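Local coordinates for protein Ser-thr phosphatase MSPP (Mycobacterium smegmatis, PDB 2JFR) that probably removes phosphate from phosphoserine and phosphothreonine as a metal-dependent PPM (PP2C-type) phosphatase, binding manganese and magnesium ions, at residues Leu126-Ser131 against Leu136-Glu141. Numbering follows the deposited sequence.
Sequences LTDDHS and LVRMGE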
loop_
_atom_site.group_PDB
_atom_site.type_symbol
_atom_site.label_atom_id
_atom_site.label_comp_id
_atom_site.label_asym_id
_atom_site.label_seq_id
_atom_site.Cartn_x
_atom_site.Cartn_y
_atom_site.Cartn_z
ATOM N N LEU A 126 7.923 3.907 5.949
ATOM C CA LEU A 126 8.453 2.823 6.748
ATOM C C LEU A 126 8.900 1.630 5.976
ATOM O O LEU A 126 9.722 0.847 6.452
ATOM C CB LEU A 126 7.389 2.336 7.747
ATOM C CG LEU A 126 6.849 3.406 8.676
ATOM C CD1 LEU A 126 5.874 2.749 9.646
ATOM C CD2 LEU A 126 7.953 4.129 9.429
ATOM N N THR A 127 8.382 1.434 4.788
ATOM C CA THR A 127 8.633 0.293 3.943
ATOM C C THR A 127 9.653 0.631 2.849
ATOM O O THR A 127 9.818 1.779 2.463
ATOM C CB THR A 127 7.331 -0.164 3.282
ATOM O OG1 THR A 127 6.663 0.977 2.740
ATOM C CG2 THR A 127 6.421 -0.870 4.268
ATOM N N ASP A 128 10.304 -0.407 2.378
ATOM C CA ASP A 128 11.147 -0.254 1.171
ATOM C C ASP A 128 10.335 -0.533 -0.071
ATOM O O ASP A 128 9.406 -1.373 -0.048
ATOM C CB ASP A 128 12.312 -1.240 1.198
ATOM C CG ASP A 128 13.233 -1.323 2.313
ATOM O OD1 ASP A 128 13.563 -0.453 3.148
ATOM O OD2 ASP A 128 13.812 -2.454 2.513
ATOM N N ASP A 129 10.634 0.204 -1.097
ATOM C CA ASP A 129 9.994 0.011 -2.410
ATOM C C ASP A 129 10.815 -0.995 -3.213
ATOM O O ASP A 129 12.037 -0.849 -3.393
ATOM C CB ASP A 129 9.948 1.320 -3.192
ATOM C CG ASP A 129 8.897 2.272 -2.727
ATOM O OD1 ASP A 129 8.000 1.915 -2.032
ATOM O OD2 ASP A 129 8.970 3.385 -3.274
ATOM N N HIS A 130 10.159 -2.025 -3.696
ATOM C CA HIS A 130 10.782 -3.038 -4.533
ATOM C C HIS A 130 10.643 -2.596 -5.987
ATOM O O HIS A 130 9.810 -3.053 -6.750
ATOM C CB HIS A 130 10.125 -4.382 -4.294
ATOM C CG HIS A 130 10.046 -4.760 -2.870
ATOM N ND1 HIS A 130 8.907 -5.245 -2.318
ATOM C CD2 HIS A 130 10.945 -4.584 -1.885
ATOM C CE1 HIS A 130 9.128 -5.383 -1.029
ATOM N NE2 HIS A 130 10.366 -5.029 -0.721
ATOM N N SER A 131 11.477 -1.635 -6.316
ATOM C CA SER A 131 11.564 -1.062 -7.658
ATOM C C SER A 131 13.019 -0.769 -7.910
ATOM O O SER A 131 13.818 -0.717 -6.999
ATOM C CB SER A 131 10.735 0.196 -7.790
ATOM O OG SER A 131 11.293 1.227 -7.007
ATOM N N LEU A 136 17.802 1.223 -5.002
ATOM C CA LEU A 136 18.870 2.165 -4.808
ATOM C C LEU A 136 18.808 2.906 -3.486
ATOM O O LEU A 136 19.820 3.212 -2.849
ATOM C CB LEU A 136 18.960 3.178 -5.922
ATOM C CG LEU A 136 19.352 2.605 -7.281
ATOM C CD1 LEU A 136 19.123 3.596 -8.376
ATOM C CD2 LEU A 136 20.826 2.265 -7.251
ATOM N N VAL A 137 17.550 3.186 -3.004
ATOM C CA VAL A 137 17.385 3.650 -1.635
ATOM C C VAL A 137 17.839 2.588 -0.630
ATOM O O VAL A 137 18.593 2.952 0.289
ATOM C CB VAL A 137 15.919 4.104 -1.400
ATOM C CG1 VAL A 137 15.770 4.673 0.021
ATOM C CG2 VAL A 137 15.455 5.183 -2.336
ATOM N N ARG A 138 17.445 1.335 -0.807
ATOM C CA ARG A 138 17.804 0.244 0.140
ATOM C C ARG A 138 19.315 0.066 0.140
ATOM O O ARG A 138 19.918 -0.331 1.138
ATOM C CB ARG A 138 16.969 -0.988 -0.202
ATOM C CG ARG A 138 17.101 -2.279 0.564
ATOM C CD ARG A 138 15.855 -3.173 0.536
ATOM N NE ARG A 138 15.616 -4.178 1.624
ATOM C CZ ARG A 138 14.474 -4.883 1.776
ATOM N NH1 ARG A 138 13.456 -4.708 0.938
ATOM N NH2 ARG A 138 14.174 -5.781 2.723
ATOM N N MET A 139 20.030 0.351 -0.949
ATOM C CA MET A 139 21.473 0.178 -1.064
ATOM C C MET A 139 22.148 1.399 -0.526
ATOM O O MET A 139 23.391 1.475 -0.527
ATOM C CB MET A 139 21.939 -0.084 -2.505
ATOM C CG MET A 139 21.490 -1.437 -3.048
ATOM S SD MET A 139 22.188 -2.804 -2.203
ATOM C CE MET A 139 23.964 -2.663 -2.260
ATOM N N GLY A 140 21.434 2.375 -0.055
ATOM C CA GLY A 140 21.918 3.648 0.383
ATOM C C GLY A 140 22.557 4.553 -0.600
ATOM O O GLY A 140 23.413 5.321 -0.220
ATOM N N GLU A 141 22.182 4.419 -1.881
ATOM C CA GLU A 141 22.778 5.167 -2.979
ATOM C C GLU A 141 22.013 6.445 -3.348
ATOM O O GLU A 141 22.639 7.386 -3.864
ATOM C CB GLU A 141 22.924 4.303 -4.234
ATOM C CG GLU A 141 23.911 3.165 -4.141
ATOM C CD GLU A 141 24.036 2.608 -5.565
ATOM O OE1 GLU A 141 23.939 3.494 -6.470
ATOM O OE2 GLU A 141 24.196 1.372 -5.731
#
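Asp128 and Arg138 bring the loop after strand 122-125 beside the end of helix 132-138, their CA atoms 6.8 Å apart. The chain starts the helix at Ser131, its N-cap, and leaves it through a Schellman motif at Gly140, where Glu141 N bonds back to Leu136 O at 2.8 Å. Arg138 reaches back from the last helical turn to Asp128 and His130, CG anti to its backbone nitrogen (chi1 179°) and the chain extended as far as NE. Asp128 OD2 pairs with Arg138 NE as a salt bridge, but both side chains have alternate conformers and OD2 comes implausibly close to CZ as well, so the detailed geometry is doubtful. In the conformer described, the guanidinium is tilted 27° from the plane of the His130 ring, and Arg138 NH1 sits at the ring's edge, 3.5 Å from His130 NE2. The two nitrogens share Asp169 OD2, which is hydrogen-bonded to His130 and salt-bridged to Arg138. The other ring nitrogen, ND1, accepts a bond from the backbone N of Gly111, and the two bonds together hold the ring's rotation. About 6 Å away lies the side chain of Asp112, which binds a third magnesium ion in another structure of this protein, a site not occupied in this chain. The shared Asp169 carboxylate thus ties Arg138 to His130, and the arginine's charge would probably help hold it beside the imidazole, with Asp128 a second, less certain carboxylate partner.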